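Local coordinates for histidinol dehydrogenase (Elizabethkingia anophelis NUHP1, PDB 6AN0), which catalyses the NAD-dependent oxidation of L-histidinol to L-histidine, probably by way of L-histidinaldehyde, the last step of histidine biosynthesis, at the interface of chains A and B. Sequence-based numbering; all coordinates share one arbitrary frame. Chains: chain A/B, Histidinol dehydrogenase.

Contact 1: the interface of chains A and B. Residues chain A 100, 104, 386, 388; chain B 121, 393, 395.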
loop_
_atom_site.group_PDB
_atom_site.type_symbol
_atom_site.label_atom_id
_atom_site.label_comp_id
_atom_site.label_asym_id
_atom_site.label_seq_id
_atom_site.Cartn_x
_atom_site.Cartn_y
_atom_site.Cartn_z
ATOM N N PHE A 100 8.850 -2.756 19.391
ATOM C CA PHE A 100 9.035 -1.754 18.345
ATOM C C PHE A 100 7.766 -1.547 17.526
ATOM O O PHE A 100 7.430 -0.408 17.175
ATOM C CB PHE A 100 10.193 -2.145 17.415
ATOM C CG PHE A 100 10.455 -1.133 16.319
ATOM C CD1 PHE A 100 10.871 0.153 16.639
ATOM C CD2 PHE A 100 10.294 -1.468 14.979
ATOM C CE1 PHE A 100 11.126 1.105 15.650
ATOM C CE2 PHE A 100 10.553 -0.524 13.971
ATOM C CZ PHE A 100 10.973 0.764 14.306
ATOM N N GLN A 104 4.427 1.960 17.027
ATOM C CA GLN A 104 3.950 2.568 15.791
ATOM C C GLN A 104 2.473 2.946 15.848
ATOM O O GLN A 104 1.980 3.592 14.913
ATOM C CB GLN A 104 4.220 1.614 14.610
ATOM C CG GLN A 104 5.723 1.293 14.446
ATOM C CD GLN A 104 5.992 0.185 13.429
ATOM O OE1 GLN A 104 5.059 -0.419 12.895
ATOM N NE2 GLN A 104 7.270 -0.082 13.158
ATOM N N SER A 386 5.050 -3.127 8.348
ATOM C CA SER A 386 4.994 -2.511 9.679
ATOM C C SER A 386 3.572 -2.641 10.207
ATOM O O SER A 386 2.716 -3.281 9.590
ATOM C CB SER A 386 5.442 -1.043 9.632
ATOM O OG SER A 386 4.450 -0.230 9.000
ATOM N N ASP A 388 1.424 -0.424 10.081
ATOM C CA ASP A 388 0.618 0.202 9.029
ATOM C C ASP A 388 0.109 -0.801 7.998
ATOM O O ASP A 388 -0.909 -0.550 7.338
ATOM C CB ASP A 388 1.430 1.247 8.258
ATOM C CG ASP A 388 2.050 2.315 9.141
ATOM O OD1 ASP A 388 2.076 2.164 10.378
ATOM O OD2 ASP A 388 2.536 3.309 8.567
ATOM N N ARG B 121 11.841 4.907 12.916
ATOM C CA ARG B 121 11.482 5.082 11.515
ATOM C C ARG B 121 11.535 6.553 11.158
ATOM O O ARG B 121 11.313 7.426 12.011
ATOM C CB ARG B 121 10.060 4.567 11.185
ATOM C CG ARG B 121 9.755 3.153 11.560
ATOM C CD ARG B 121 8.490 2.678 10.796
ATOM N NE ARG B 121 7.247 3.277 11.292
ATOM C CZ ARG B 121 6.039 2.942 10.841
ATOM N NH1 ARG B 121 5.925 2.045 9.865
ATOM N NH2 ARG B 121 4.952 3.508 11.338
ATOM N N LYS B 393 8.419 4.700 4.675
ATOM C CA LYS B 393 8.846 4.755 6.071
ATOM C C LYS B 393 10.047 3.832 6.214
ATOM O O LYS B 393 9.904 2.604 6.185
ATOM C CB LYS B 393 7.714 4.364 7.020
ATOM C CG LYS B 393 6.477 5.274 6.878
ATOM C CD LYS B 393 5.490 5.096 8.041
ATOM C CE LYS B 393 4.267 5.997 7.864
ATOM N NZ LYS B 393 3.292 5.861 8.992
ATOM N N THR B 395 13.153 2.113 8.153
ATOM C CA THR B 395 13.536 1.771 9.514
ATOM C C THR B 395 15.045 1.912 9.686
ATOM O O THR B 395 15.822 1.648 8.755
ATOM C CB THR B 395 13.083 0.360 9.893
ATOM O OG1 THR B 395 13.568 -0.567 8.924
ATOM C CG2 THR B 395 11.553 0.297 9.925
#

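Contact 2: the interface of chains A and B. Residues chain A 119-120, 395-397; chain B 100, 367, 369.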
loop_
_atom_site.group_PDB
_atom_site.type_symbol
_atom_site.label_atom_id
_atom_site.label_comp_id
_atom_site.label_asym_id
_atom_site.label_seq_id
_atom_site.Cartn_x
_atom_site.Cartn_y
_atom_site.Cartn_z
ATOM N N CYS A 119 -12.031 17.016 11.875
ATOM C CA CYS A 119 -11.620 15.861 11.081
ATOM C C CYS A 119 -10.562 15.061 11.832
ATOM O O CYS A 119 -9.720 15.626 12.525
ATOM C CB CYS A 119 -11.031 16.271 9.715
ATOM S SG CYS A 119 -12.072 17.347 8.696
ATOM N N TRP A 120 -10.574 13.741 11.659
ATOM C CA TRP A 120 -9.530 12.932 12.277
ATOM C C TRP A 120 -9.487 11.586 11.580
ATOM O O TRP A 120 -10.295 11.301 10.692
ATOM C CB TRP A 120 -9.748 12.775 13.793
ATOM C CG TRP A 120 -10.950 11.942 14.212
ATOM C CD1 TRP A 120 -10.958 10.616 14.544
ATOM C CD2 TRP A 120 -12.299 12.404 14.374
ATOM N NE1 TRP A 120 -12.231 10.220 14.892
ATOM C CE2 TRP A 120 -13.071 11.298 14.803
ATOM C CE3 TRP A 120 -12.928 13.641 14.205
ATOM C CZ2 TRP A 120 -14.444 11.392 15.042
ATOM C CZ3 TRP A 120 -14.299 13.734 14.450
ATOM C CH2 TRP A 120 -15.036 12.615 14.869
ATOM N N THR A 395 -11.009 7.921 7.745
ATOM C CA THR A 395 -11.165 9.329 8.074
ATOM C C THR A 395 -12.586 9.602 8.557
ATOM O O THR A 395 -13.551 8.982 8.086
ATOM C CB THR A 395 -10.821 10.230 6.887
ATOM O OG1 THR A 395 -11.589 9.830 5.753
ATOM C CG2 THR A 395 -9.332 10.102 6.552
ATOM N N PHE A 396 -12.682 10.496 9.540
ATOM C CA PHE A 396 -13.930 10.881 10.185
ATOM C C PHE A 396 -14.077 12.385 10.096
ATOM O O PHE A 396 -13.096 13.120 10.267
ATOM C CB PHE A 396 -13.953 10.477 11.674
ATOM C CG PHE A 396 -14.060 8.991 11.910
ATOM C CD1 PHE A 396 -15.290 8.414 12.186
ATOM C CD2 PHE A 396 -12.937 8.183 11.879
ATOM C CE1 PHE A 396 -15.400 7.051 12.405
ATOM C CE2 PHE A 396 -13.043 6.810 12.095
ATOM C CZ PHE A 396 -14.281 6.253 12.360
ATOM N N GLN A 397 -15.304 12.861 9.893
ATOM C CA GLN A 397 -15.518 14.288 10.091
ATOM C C GLN A 397 -16.885 14.551 10.694
ATOM O O GLN A 397 -17.860 13.855 10.405
ATOM C CB GLN A 397 -15.368 15.058 8.787
ATOM C CG GLN A 397 -16.317 14.627 7.749
ATOM C CD GLN A 397 -15.925 15.191 6.431
ATOM O OE1 GLN A 397 -16.419 16.248 6.029
ATOM N NE2 GLN A 397 -14.998 14.517 5.755
ATOM N N PHE B 100 -5.263 19.549 7.216
ATOM C CA PHE B 100 -5.522 18.201 7.714
ATOM C C PHE B 100 -4.416 17.228 7.319
ATOM O O PHE B 100 -4.019 16.376 8.126
ATOM C CB PHE B 100 -6.874 17.682 7.202
ATOM C CG PHE B 100 -7.217 16.294 7.703
ATOM C CD1 PHE B 100 -7.407 16.067 9.060
ATOM C CD2 PHE B 100 -7.355 15.227 6.822
ATOM C CE1 PHE B 100 -7.729 14.799 9.549
ATOM C CE2 PHE B 100 -7.686 13.947 7.297
ATOM C CZ PHE B 100 -7.876 13.733 8.662
ATOM N N SER B 367 -13.841 19.934 3.457
ATOM C CA SER B 367 -13.639 19.741 4.897
ATOM C C SER B 367 -12.169 19.532 5.241
ATOM O O SER B 367 -11.714 19.946 6.318
ATOM C CB SER B 367 -14.471 18.563 5.401
ATOM O OG SER B 367 -13.923 17.325 4.970
ATOM N N THR B 369 -10.580 16.281 4.545
ATOM C CA THR B 369 -10.303 14.869 4.338
ATOM C C THR B 369 -10.091 14.612 2.849
ATOM O O THR B 369 -10.388 15.457 2.001
ATOM C CB THR B 369 -11.457 14.010 4.854
ATOM O OG1 THR B 369 -12.667 14.378 4.167
ATOM C CG2 THR B 369 -11.658 14.230 6.354
#

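Contact 3: the interface of chains A and B. Residues chain A 415, 418, 420, 423; chain B 139-140, 142, 365.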
loop_
_atom_site.group_PDB
_atom_site.type_symbol
_atom_site.label_atom_id
_atom_site.label_comp_id
_atom_site.label_asym_id
_atom_site.label_seq_id
_atom_site.Cartn_x
_atom_site.Cartn_y
_atom_site.Cartn_z
ATOM N N ALA A 415 -19.098 22.931 -6.548
ATOM C CA ALA A 415 -20.016 21.962 -7.140
ATOM C C ALA A 415 -20.626 22.509 -8.427
ATOM O O ALA A 415 -20.740 21.785 -9.420
ATOM C CB ALA A 415 -21.109 21.593 -6.136
ATOM N N GLU A 418 -18.098 22.152 -11.155
ATOM C CA GLU A 418 -18.041 20.766 -11.606
ATOM C C GLU A 418 -19.363 20.286 -12.199
ATOM O O GLU A 418 -19.474 19.104 -12.548
ATOM C CB GLU A 418 -17.615 19.846 -10.449
ATOM C CG GLU A 418 -16.187 20.125 -9.926
ATOM C CD GLU A 418 -15.610 19.003 -9.059
ATOM O OE1 GLU A 418 -16.388 18.166 -8.553
ATOM O OE2 GLU A 418 -14.366 18.953 -8.887
ATOM N N LEU A 420 -22.266 19.696 -10.816
ATOM C CA LEU A 420 -22.829 18.635 -9.972
ATOM C C LEU A 420 -23.904 19.251 -9.077
ATOM O O LEU A 420 -23.662 19.576 -7.914
ATOM C CB LEU A 420 -21.746 17.951 -9.168
ATOM C CG LEU A 420 -20.752 17.130 -10.001
ATOM C CD1 LEU A 420 -19.677 16.485 -9.122
ATOM C CD2 LEU A 420 -21.483 16.071 -10.811
ATOM N N HIS A 423 -24.773 17.713 -5.672
ATOM C CA HIS A 423 -23.747 18.041 -4.685
ATOM C C HIS A 423 -23.997 19.414 -4.082
ATOM O O HIS A 423 -23.891 19.601 -2.864
ATOM C CB HIS A 423 -22.358 17.990 -5.326
ATOM C CG HIS A 423 -21.794 16.611 -5.459
ATOM N ND1 HIS A 423 -22.301 15.679 -6.341
ATOM C CD2 HIS A 423 -20.756 16.008 -4.828
ATOM C CE1 HIS A 423 -21.596 14.564 -6.251
ATOM N NE2 HIS A 423 -20.655 14.737 -5.339
ATOM N N PRO B 139 -15.043 19.622 -15.232
ATOM C CA PRO B 139 -13.707 19.370 -14.678
ATOM C C PRO B 139 -13.791 18.960 -13.216
ATOM O O PRO B 139 -14.250 19.735 -12.374
ATOM C CB PRO B 139 -13.002 20.722 -14.842
ATOM C CG PRO B 139 -14.126 21.722 -14.705
ATOM C CD PRO B 139 -15.363 21.061 -15.281
ATOM N N LEU B 140 -13.345 17.741 -12.905
ATOM C CA LEU B 140 -13.218 17.343 -11.503
ATOM C C LEU B 140 -11.863 17.812 -10.970
ATOM O O LEU B 140 -10.982 17.034 -10.610
ATOM C CB LEU B 140 -13.416 15.842 -11.329
ATOM C CG LEU B 140 -14.837 15.274 -11.511
ATOM C CD1 LEU B 140 -15.056 14.040 -10.639
ATOM C CD2 LEU B 140 -15.937 16.309 -11.262
ATOM N N SER B 142 -11.298 19.226 -8.203
ATOM C CA SER B 142 -11.089 18.977 -6.776
ATOM C C SER B 142 -10.102 17.831 -6.555
ATOM O O SER B 142 -9.362 17.822 -5.562
ATOM C CB SER B 142 -12.430 18.683 -6.092
ATOM O OG SER B 142 -13.097 17.584 -6.714
ATOM N N TYR B 365 -15.230 18.146 -1.237
ATOM C CA TYR B 365 -14.677 19.416 -1.688
ATOM C C TYR B 365 -13.782 20.105 -0.672
ATOM O O TYR B 365 -12.685 20.549 -1.036
ATOM C CB TYR B 365 -15.804 20.380 -2.086
ATOM C CG TYR B 365 -16.466 20.023 -3.390
ATOM C CD1 TYR B 365 -15.805 20.213 -4.599
ATOM C CD2 TYR B 365 -17.752 19.498 -3.415
ATOM C CE1 TYR B 365 -16.410 19.889 -5.799
ATOM C CE2 TYR B 365 -18.365 19.174 -4.605
ATOM C CZ TYR B 365 -17.688 19.361 -5.793
ATOM O OH TYR B 365 -18.303 19.030 -6.978
#

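Contact 1: the interface of chains A and B
The guanidinium of B:Arg121 is sandwiched in this histidinol dehydrogenase dimer: on one face lies the amide of A:Gln104, on the other B:Lys393 from its own chain. The amide carbon A:Gln104 CD sits 3.8 Å from B:Arg121 CZ, over the centre of the guanidinium, and the two planes are 6° apart, stacked. B:Lys393 CD covers the opposite face, offset toward the rim. At the edge, in plane, comes the carboxylate carbon of A:Asp388, whose own plane is turned 76° to the guanidinium. Strands 117-125 and 391-399 of B thus reach the end of helix 84-102 and the 3-10 helix 387-390 of A. Arg121 and Lys393 also line the pocket of the bound histidine, so interface and pocket share them.

The carboxylate bridges two cations. B:Lys393 NZ bonds A:Asp388 OD2 at 2.7 Å on its syn lone pair, a firm salt bridge, while B:Arg121 NH2 makes a weak one to A:Asp388 OD1 at 3.3 Å. The other terminal nitrogen, B:Arg121 NH1, hydrogen-bonds the hydroxyl A:Ser386 OG at 2.8 Å. A bend at chi3 (-72°) in the arginine lays its flat end between amide and lysine; back along the chain, methylene B:Arg121 CG meets the ring tip A:Phe100 CZ at 3.8 Å.

Contact 2: the interface of chains A and B
Polar contacts first: the side-chain amide of A:Gln397 is held by two hydroxyls of chain B in this dimer interface of the histidinol dehydrogenase family. B:Ser367 OG donates to the carbonyl oxygen A:Gln397 OE1 at 2.9 Å, but from above the carbonyl plane, 41° out of it, and so not on a lone pair. A:Gln397 NE2 donates to B:Thr369 OG1 at 2.8 Å along a bent path, 120° at the hydrogen. The same nitrogen lies 3.1 Å from B:Ser367 OG, and a weak bond also runs from B:Thr369 OG1 to B:Ser367 OG, within the same cluster of polar groups. With chi1 at 59°, B:Thr369 turns its hydroxyl to the amide and its methyl to the neighbouring sulfur, A:Cys119 SG, 3.9 Å from B:Thr369 CG2.

The apolar part centres on B:Phe100, on helix 84-102, which presses ring atom CE1 against A:Cys119 CB at 3.6 Å and against the backbone of strand 117-125, with A:Trp120 CA 3.8 Å from the same CE1. The indole of A:Trp120 points away from B:Phe100, one face covered over its centre by A:Phe396 CB of strand 391-399, whose A:Thr395 CB packs loosely on B:Thr369 CG2.

Contact 3: the interface of chains A and B
The turn between helices 401-417 and 421-435 of chain A pushes A:Glu418 into a site formed by chain B: the end of helix 360-365, the loop at B:Leu140 and the amino end of helix 142-154. In the histidinol dehydrogenase family this is where one subunit completes the active site of the other, A:Glu418 being a likely substrate-binding residue. A:His423 is a predicted zinc ligand, though its bond to the metal is not among the zinc bonds seen here.

Each carboxylate oxygen has its own partner. B:Tyr365 OH donates to A:Glu418 OE1 at 2.6 Å, coming from above the carboxylate plane, 48° out of it. A:Glu418 OE2 takes two bonds from one residue: the hydroxyl B:Ser142 OG at 2.9 Å on the syn side, and the backbone B:Ser142 N at 3.2 Å, nearly along the C-O axis. This triple grip should fix the carboxylate's rotation at the head of helix 142-154. The glutamate chain is extended beyond CG, which carries the carboxylate to both residues, and methyl B:Leu140 CD2 backs its carbon A:Glu418 CD at 3.5 Å.

The phenol also packs on helix 401-417, with B:Tyr365 CZ 3.7 Å from A:Ala415 CA. The imidazole atom A:His423 CD2, on a side chain crossing the phenol at about a right angle, lies 4.0 Å from B:Tyr365 CE2.

Measured between the centres of their C-alpha atoms, contact 1 is about 23 Å from contact 2 and 36 Å from contact 3, with contacts 2 and 3 about 19 Å apart. Contacts 1 and 2 use the same pieces with the chains exchanged: strands 117-125 and 391-399 of one subunit against helix 84-102 of the other, Phe100 and Thr395 appearing in both. Contact 3 continues from contact 2, since helix 401-417 follows strand 391-399 and Tyr365 shortly precedes Ser367. The two-fold axis repeats every contact. Each subunit lends its C-terminal helices to its partner, which probably ties dimer formation to completion of the active sites.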